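Local coordinates for chromosome replication initiation inhibitor protein (Agrobacterium tumefaciens, PDB 3FD3) that probably acts as a LysR-family transcriptional regulator that binds DNA, the present chain being its C-terminal effector-binding (substrate-binding) domain, at residues Leu4-Asn9 and Arg50-Val55; Pro69-Tyr75 and Pro172-Tyr178; Leu97-Leu103 and Met145-Leu149. All coordinates share one frame; numbering follows the deposited sequence.

Contact 1: residues Leu4-Asn9 and Arg50-Val55; sequences LNIATN and RVLAAV
Ala7 and Ala54 pair in parallel, on strands 4-8 and 53-55 that run 18° apart. Three backbone bonds join the segments. Ala7 N donates to Ala53 O at 2.9 Å, and Ala7 O accepts from Val55 N at 3.0 Å. The third comes before the second strand proper: Leu52 N reaches Asn5 O over 2.8 Å.

Ala7 CB and Ala54 CB meet at 3.7 Å on one face of the sheet. Val51 extends this small patch. Val51 CG1 lies beside the backbone N (chi1 -61°) and comes within 4.1 Å of Ala7 CB. Trp45 of helix 42-47 covers both Ala7 and Val51, and Thr42 packs on Ala54. The other face carries Ile6 and Ala53, and Trp179 of strand 165-181 touches both.

Thr8 and Val55 lie side by side and point the same way. Thr8 OG1 sits opposite its own backbone N (chi1 179°). Thr8 OG1 donates to Asn9 O at 2.9 Å, so this hydroxyl is held within its own segment. At the end of the pairing, Val55 CG1 meets Asn9 OD1 at 3.7 Å. That oxygen is already bonded to Ser12 OG. Asn9 holds the N-cap position of the helix that follows.

Leu4 and Leu52 help line the pocket occupied by a polyethylene glycol molecule, probably from the crystallisation liquor. The chain between the two strands passes through helices and strand 31-36, which pairs with the other edge of strand 3-8. Such parallel strands belong to the alpha/beta subdomains of the periplasmic-binding-protein fold shared by LysR effector-binding domains.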
# COMPACT_ATOMS: atom_id res chain seq x y z
N LEU A 4 -10.41 18.17 -2.60
CA LEU A 4 -9.04 18.67 -2.60
C LEU A 4 -8.10 17.61 -3.12
O LEU A 4 -8.03 16.52 -2.54
CB LEU A 4 -8.61 19.04 -1.17
CG LEU A 4 -9.47 20.05 -0.42
CD1 LEU A 4 -8.85 20.34 0.92
CD2 LEU A 4 -9.59 21.33 -1.28
N ASN A 5 -7.40 17.92 -4.20
CA ASN A 5 -6.34 17.03 -4.74
C ASN A 5 -5.00 17.24 -4.02
O ASN A 5 -4.41 18.34 -4.09
CB ASN A 5 -6.16 17.30 -6.24
CG ASN A 5 -7.42 17.07 -7.05
OD1 ASN A 5 -8.28 16.28 -6.68
ND2 ASN A 5 -7.55 17.79 -8.16
N ILE A 6 -4.51 16.21 -3.35
CA ILE A 6 -3.30 16.26 -2.54
C ILE A 6 -2.43 15.05 -2.90
O ILE A 6 -2.94 13.97 -3.16
CB ILE A 6 -3.65 16.19 -1.04
CG1 ILE A 6 -4.60 17.30 -0.63
CG2 ILE A 6 -2.38 16.27 -0.13
CD1 ILE A 6 -5.32 16.93 0.72
N ALA A 7 -1.13 15.26 -2.98
CA ALA A 7 -0.19 14.20 -3.33
C ALA A 7 0.63 13.84 -2.09
O ALA A 7 0.85 14.65 -1.20
CB ALA A 7 0.75 14.63 -4.47
N THR A 8 1.07 12.57 -2.06
CA THR A 8 1.97 12.09 -1.00
C THR A 8 2.82 10.98 -1.60
O THR A 8 2.40 10.32 -2.57
CB THR A 8 1.22 11.54 0.23
OG1 THR A 8 2.18 11.08 1.20
CG2 THR A 8 0.27 10.39 -0.12
N ASN A 9 4.01 10.80 -1.02
CA ASN A 9 4.80 9.62 -1.28
C ASN A 9 4.16 8.42 -0.58
O ASN A 9 3.46 8.58 0.42
CB ASN A 9 6.28 9.81 -0.85
CG ASN A 9 6.46 10.16 0.67
OD1 ASN A 9 5.64 10.82 1.28
ND2 ASN A 9 7.60 9.79 1.22
N ARG A 50 -2.54 20.03 -11.04
CA ARG A 50 -3.23 18.74 -10.91
C ARG A 50 -3.41 18.33 -9.44
O ARG A 50 -4.31 17.56 -9.13
CB ARG A 50 -2.49 17.65 -11.70
CG ARG A 50 -2.60 17.85 -13.24
CD ARG A 50 -1.97 16.73 -14.03
NE ARG A 50 -2.44 15.40 -13.63
CZ ARG A 50 -1.96 14.25 -14.11
NH1 ARG A 50 -1.01 14.24 -15.05
NH2 ARG A 50 -2.44 13.09 -13.65
N VAL A 51 -2.54 18.82 -8.57
CA VAL A 51 -2.76 18.78 -7.13
C VAL A 51 -2.51 20.18 -6.54
O VAL A 51 -1.73 20.97 -7.10
CB VAL A 51 -1.86 17.73 -6.39
CG1 VAL A 51 -2.14 16.30 -6.90
CG2 VAL A 51 -0.39 18.09 -6.50
N LEU A 52 -3.15 20.46 -5.41
CA LEU A 52 -3.01 21.74 -4.72
C LEU A 52 -1.93 21.74 -3.65
O LEU A 52 -1.50 22.80 -3.21
CB LEU A 52 -4.34 22.14 -4.05
CG LEU A 52 -5.46 22.40 -5.04
CD1 LEU A 52 -6.74 22.80 -4.28
CD2 LEU A 52 -5.02 23.51 -5.98
N ALA A 53 -1.54 20.57 -3.20
CA ALA A 53 -0.61 20.42 -2.11
C ALA A 53 -0.02 19.04 -2.12
O ALA A 53 -0.61 18.09 -2.71
CB ALA A 53 -1.29 20.67 -0.75
N ALA A 54 1.15 18.91 -1.52
CA ALA A 54 1.87 17.63 -1.54
C ALA A 54 2.87 17.53 -0.41
O ALA A 54 3.54 18.52 -0.07
CB ALA A 54 2.59 17.45 -2.87
N VAL A 55 2.97 16.31 0.14
CA VAL A 55 4.10 15.87 0.94
C VAL A 55 5.10 15.33 -0.05
O VAL A 55 4.77 14.42 -0.86
CB VAL A 55 3.69 14.78 1.98
CG1 VAL A 55 4.96 14.16 2.65
CG2 VAL A 55 2.72 15.35 3.02

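Contact 2: residues Pro69-Tyr75 and Pro172-Tyr178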
# COMPACT_ATOMS: atom_id res chain seq x y z
N PRO A 69 9.09 22.91 5.79
CA PRO A 69 9.73 21.64 6.17
C PRO A 69 8.93 20.94 7.28
O PRO A 69 8.46 21.61 8.20
CB PRO A 69 11.11 22.05 6.69
CG PRO A 69 11.26 23.48 6.36
CD PRO A 69 9.92 24.08 6.10
N LEU A 70 8.80 19.63 7.16
CA LEU A 70 7.97 18.84 8.06
C LEU A 70 8.77 18.09 9.10
O LEU A 70 8.23 17.74 10.17
CB LEU A 70 7.15 17.86 7.24
CG LEU A 70 6.08 18.45 6.31
CD1 LEU A 70 5.59 17.37 5.33
CD2 LEU A 70 4.93 18.96 7.18
N GLY A 71 10.03 17.81 8.80
CA GLY A 71 10.85 16.92 9.63
C GLY A 71 11.40 15.78 8.78
O GLY A 71 11.20 15.76 7.57
N VAL A 72 12.08 14.85 9.43
CA VAL A 72 12.83 13.80 8.75
C VAL A 72 12.12 12.45 8.95
O VAL A 72 11.75 12.11 10.08
CB VAL A 72 14.26 13.73 9.29
CG1 VAL A 72 14.89 12.35 9.06
CG2 VAL A 72 15.10 14.86 8.69
N LEU A 73 11.97 11.73 7.84
CA LEU A 73 11.48 10.34 7.84
C LEU A 73 12.73 9.44 7.88
O LEU A 73 13.58 9.48 6.97
CB LEU A 73 10.64 10.06 6.60
CG LEU A 73 9.97 8.67 6.56
CD1 LEU A 73 9.14 8.45 7.82
CD2 LEU A 73 9.15 8.51 5.31
N ARG A 74 12.89 8.73 8.99
CA ARG A 74 14.08 7.89 9.20
C ARG A 74 13.75 6.48 8.81
O ARG A 74 12.69 5.95 9.17
CB ARG A 74 14.54 7.93 10.65
CG ARG A 74 15.58 6.88 10.98
CD ARG A 74 16.34 7.22 12.25
NE ARG A 74 17.23 8.36 12.05
CZ ARG A 74 18.07 8.83 12.97
NH1 ARG A 74 18.14 8.28 14.18
NH2 ARG A 74 18.84 9.86 12.68
N TYR A 75 14.68 5.87 8.06
CA TYR A 75 14.56 4.51 7.60
C TYR A 75 15.67 3.65 8.18
O TYR A 75 16.77 4.15 8.43
CB TYR A 75 14.70 4.45 6.09
CG TYR A 75 13.61 5.08 5.25
CD1 TYR A 75 13.54 6.46 5.09
CD2 TYR A 75 12.72 4.32 4.53
CE1 TYR A 75 12.60 7.05 4.30
CE2 TYR A 75 11.76 4.90 3.74
CZ TYR A 75 11.71 6.28 3.62
OH TYR A 75 10.77 6.86 2.79
N PRO A 172 21.05 4.56 10.16
CA PRO A 172 19.78 4.99 9.56
C PRO A 172 19.99 5.85 8.33
O PRO A 172 21.08 6.45 8.14
CB PRO A 172 19.12 5.81 10.67
CG PRO A 172 20.24 6.30 11.49
CD PRO A 172 21.26 5.19 11.47
N LEU A 173 18.95 5.94 7.51
CA LEU A 173 18.92 6.79 6.33
C LEU A 173 17.77 7.76 6.55
O LEU A 173 16.62 7.34 6.72
CB LEU A 173 18.67 5.94 5.09
CG LEU A 173 18.89 6.55 3.71
CD1 LEU A 173 19.24 5.46 2.67
CD2 LEU A 173 17.65 7.33 3.27
N ASP A 174 18.10 9.05 6.56
CA ASP A 174 17.12 10.09 6.86
C ASP A 174 16.74 10.88 5.62
O ASP A 174 17.61 11.41 4.92
CB ASP A 174 17.74 11.05 7.87
CG ASP A 174 17.93 10.44 9.23
OD1 ASP A 174 17.32 9.39 9.53
OD2 ASP A 174 18.69 11.01 10.02
N ILE A 175 15.44 11.01 5.40
CA ILE A 175 14.90 11.75 4.27
C ILE A 175 14.04 12.91 4.80
O ILE A 175 12.96 12.69 5.38
CB ILE A 175 14.04 10.85 3.37
CG1 ILE A 175 14.87 9.67 2.83
CG2 ILE A 175 13.44 11.67 2.23
CD1 ILE A 175 16.03 10.04 1.95
N PRO A 176 14.52 14.13 4.65
CA PRO A 176 13.67 15.27 5.05
C PRO A 176 12.46 15.37 4.13
O PRO A 176 12.58 15.13 2.92
CB PRO A 176 14.59 16.48 4.83
CG PRO A 176 15.94 15.98 4.84
CD PRO A 176 15.85 14.58 4.21
N LEU A 177 11.31 15.72 4.71
CA LEU A 177 10.08 15.88 3.96
C LEU A 177 9.57 17.32 4.04
O LEU A 177 9.87 18.04 4.99
CB LEU A 177 9.01 14.95 4.49
CG LEU A 177 9.26 13.45 4.31
CD1 LEU A 177 8.07 12.74 4.91
CD2 LEU A 177 9.45 13.10 2.82
N TYR A 178 8.82 17.71 3.02
CA TYR A 178 8.32 19.08 2.87
C TYR A 178 6.86 19.05 2.49
O TYR A 178 6.38 18.12 1.84
CB TYR A 178 9.13 19.80 1.77
CG TYR A 178 10.57 19.83 2.11
CD1 TYR A 178 11.11 20.87 2.86
CD2 TYR A 178 11.42 18.79 1.73
CE1 TYR A 178 12.42 20.88 3.24
CE2 TYR A 178 12.75 18.80 2.10
CZ TYR A 178 13.25 19.85 2.86
OH TYR A 178 14.59 19.87 3.21
O HOH W 1 12.12 18.70 6.69
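Arg74 and Asp174 form a salt bridge across an antiparallel pair of strands. Strands 66-79 and 165-181, to which these segments belong, are long neighbours in the mixed sheet of the periplasmic-binding-protein-like fold. Arg74 grips the carboxylate side-on. Arg74 NE donates to Asp174 OD1 at 2.7 Å, and Arg74 NH2 donates to Asp174 OD2 at 2.9 Å. Both oxygens use their syn lone pairs, and the two flat groups are only 6° from coplanar. Pro172 lies over one guanidinium face, with Pro172 CG 3.6 Å from Arg74 CZ. A bend at chi3 (-71°) turns NE and NH2 toward the carboxylate.

Val72 is on the same face as this pair. Val72 CG1 meets Asp174 CB at 3.4 Å, while CG2 packs beside the Pro176 ring. Met205 also touches Val72, Arg74 and Asp174.

The other face is mainly apolar. Tyr75 CE1 lies 3.8 Å from Ile175 CG1, and Leu173 O sits at the ring edge. The phenol OH is bonded to Asp11, which ties this strand to helix 10-13. Leu173 packs on helix 111-120, and Leu73 CB touches Leu177 CD1.

Backbone bonds set this register. Leu73 and Ile175 exchange a pair, as do Tyr75 and Leu173. Leu70 and Gly71 form a beta bulge opposite Leu177. Gly71 O accepts from Leu177 N, and Leu177 O accepts from Leu70 N. A water fills in here: it accepts from Gly71 N at 3.1 Å and donates to Leu177 O at 2.9 Å.

Contact 3: residues Leu97-Leu103 and Met145-Leu149; sequences LARAPGL and MGWGL. With CA (calcium ion), chain B.
Met145, a selenomethionine, meets Pro101 through its backbone: the carbonyl O lies 3.7 Å from Pro101 CB. Gly146 follows with its CA 3.1 Å from Pro101 O. Leu103 CD2 lies beside the Gly146 CA, and the two backbones run close together.

Trp147 carries most of the contact. Trp147 N donates to Pro101 O at 3.2 Å. Trp147 O accepts from Leu103 N at 2.8 Å, through a bent bond of 134°. The chi1 of 73° puts the indole between its own backbone N and carbonyl carbon. There the five-membered ring of Trp147 receives Gly102 CA over one face, a CH-pi contact of 4.0 Å to the centroid. The Leu97 side chain crosses that of Trp147 at about a right angle and brings CD2 to 3.7 Å from Trp147 CZ2. In the ring plane, Trp147 NE1 donates to a water 2.8 Å away. That water donates in turn to Leu97 O and Ala100 O, and so ties the indole to the end of helix 94-97.

Gly148 lies beside Leu103. Leu149 then turns its carbonyl O to a calcium ion, 2.4 Å away, which also binds two waters and one ligand atom from outside these segments.

Around the contact, helix 111-120 packs on Trp147 and Leu149, helix 134-142 covers Leu103, and helix 81-87 lies against Ala100 and Pro101. Strand 128-130 bonds to Gly102, and Thr78 of strand 66-79 bonds to Gly148.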
# COMPACT_ATOMS: atom_id res chain seq x y z
N LEU A 97 26.54 -8.76 -0.10
CA LEU A 97 25.50 -7.90 -0.67
C LEU A 97 25.32 -8.11 -2.16
O LEU A 97 24.26 -7.84 -2.72
CB LEU A 97 25.80 -6.43 -0.38
CG LEU A 97 25.48 -5.97 1.04
CD1 LEU A 97 26.24 -4.66 1.33
CD2 LEU A 97 23.95 -5.84 1.26
N ALA A 98 26.35 -8.63 -2.81
CA ALA A 98 26.25 -8.93 -4.24
C ALA A 98 25.41 -10.16 -4.49
O ALA A 98 25.05 -10.42 -5.64
CB ALA A 98 27.66 -9.10 -4.86
N ARG A 99 25.12 -10.93 -3.44
CA ARG A 99 24.36 -12.17 -3.54
C ARG A 99 23.03 -12.23 -2.78
O ARG A 99 22.21 -13.08 -3.11
CB ARG A 99 25.24 -13.34 -3.09
CG ARG A 99 26.50 -13.47 -3.92
CD ARG A 99 27.36 -14.60 -3.42
NE ARG A 99 28.41 -14.94 -4.37
CZ ARG A 99 28.25 -15.74 -5.43
NH1 ARG A 99 27.06 -16.27 -5.73
NH2 ARG A 99 29.28 -16.00 -6.23
N ALA A 100 22.81 -11.38 -1.79
CA ALA A 100 21.63 -11.44 -0.93
C ALA A 100 20.46 -10.75 -1.64
O ALA A 100 20.65 -9.66 -2.18
CB ALA A 100 21.90 -10.74 0.38
N PRO A 101 19.25 -11.34 -1.62
CA PRO A 101 18.13 -10.66 -2.27
C PRO A 101 17.71 -9.38 -1.55
O PRO A 101 17.30 -9.42 -0.40
CB PRO A 101 16.98 -11.69 -2.20
CG PRO A 101 17.66 -12.97 -2.09
CD PRO A 101 18.90 -12.73 -1.27
N GLY A 102 17.81 -8.26 -2.25
CA GLY A 102 17.29 -7.01 -1.75
C GLY A 102 15.82 -6.85 -2.07
O GLY A 102 15.21 -7.66 -2.82
N LEU A 103 15.27 -5.77 -1.53
CA LEU A 103 13.95 -5.27 -1.91
C LEU A 103 14.13 -3.85 -2.47
O LEU A 103 14.81 -3.01 -1.85
CB LEU A 103 13.02 -5.21 -0.71
CG LEU A 103 12.84 -6.51 0.06
CD1 LEU A 103 12.13 -6.27 1.41
CD2 LEU A 103 12.07 -7.54 -0.81
N MSE A 145 12.14 -12.65 2.96
CA MSE A 145 12.21 -12.65 1.50
C MSE A 145 13.37 -11.77 0.97
O MSE A 145 13.98 -12.07 -0.04
CB MSE A 145 10.86 -12.14 1.00
CG MSE A 145 10.63 -12.38 -0.32
SE MSE A 145 8.77 -11.92 -0.79
CE MSE A 145 9.30 -11.50 -2.46
N GLY A 146 13.68 -10.70 1.69
CA GLY A 146 14.72 -9.78 1.29
C GLY A 146 15.01 -8.82 2.40
O GLY A 146 14.35 -8.85 3.45
N TRP A 147 16.05 -8.02 2.19
CA TRP A 147 16.36 -6.88 3.05
C TRP A 147 16.03 -5.58 2.33
O TRP A 147 16.07 -5.51 1.12
CB TRP A 147 17.82 -6.89 3.48
CG TRP A 147 18.78 -6.52 2.34
CD1 TRP A 147 19.33 -7.36 1.43
CD2 TRP A 147 19.25 -5.21 2.02
NE1 TRP A 147 20.12 -6.66 0.56
CE2 TRP A 147 20.09 -5.33 0.90
CE3 TRP A 147 19.04 -3.94 2.58
CZ2 TRP A 147 20.74 -4.24 0.33
CZ3 TRP A 147 19.67 -2.85 1.99
CH2 TRP A 147 20.50 -3.01 0.88
N GLY A 148 15.69 -4.55 3.09
CA GLY A 148 15.39 -3.26 2.49
C GLY A 148 15.24 -2.17 3.51
O GLY A 148 15.26 -2.44 4.72
N LEU A 149 15.11 -0.94 3.01
CA LEU A 149 14.95 0.22 3.88
C LEU A 149 13.47 0.43 4.18
O LEU A 149 12.64 0.54 3.27
CB LEU A 149 15.55 1.46 3.23
CG LEU A 149 17.07 1.65 3.37
CD1 LEU A 149 17.45 2.05 4.78
CD2 LEU A 149 17.85 0.37 2.97
CA CA B . 11.51 1.39 1.31
O HOH W 2 21.97 -7.63 -1.32
O HOH W 3 9.31 1.57 2.28
O HOH W 4 13.28 1.46 -0.14

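Overall arrangement
Contacts 1 and 3 are buried and lie on opposite sides of the chain's centre, with centres about 32 Å apart. Contact 2 is nearer the middle and only partly buried. It touches both others: Val55 packs on Leu177 and Leu70, and Leu149 packs on Tyr75 and Leu173. All three reach the same mixed sheet. Contact 1 is parallel pairing with small apolar side chains. Contact 2 is antiparallel and adds a charged pair on its more open face. Contact 3 has a single backbone bridge and relies on an indole, a bridging water and glycines. Along the chain, contact 3 is nested inside the loop that contact 2 closes.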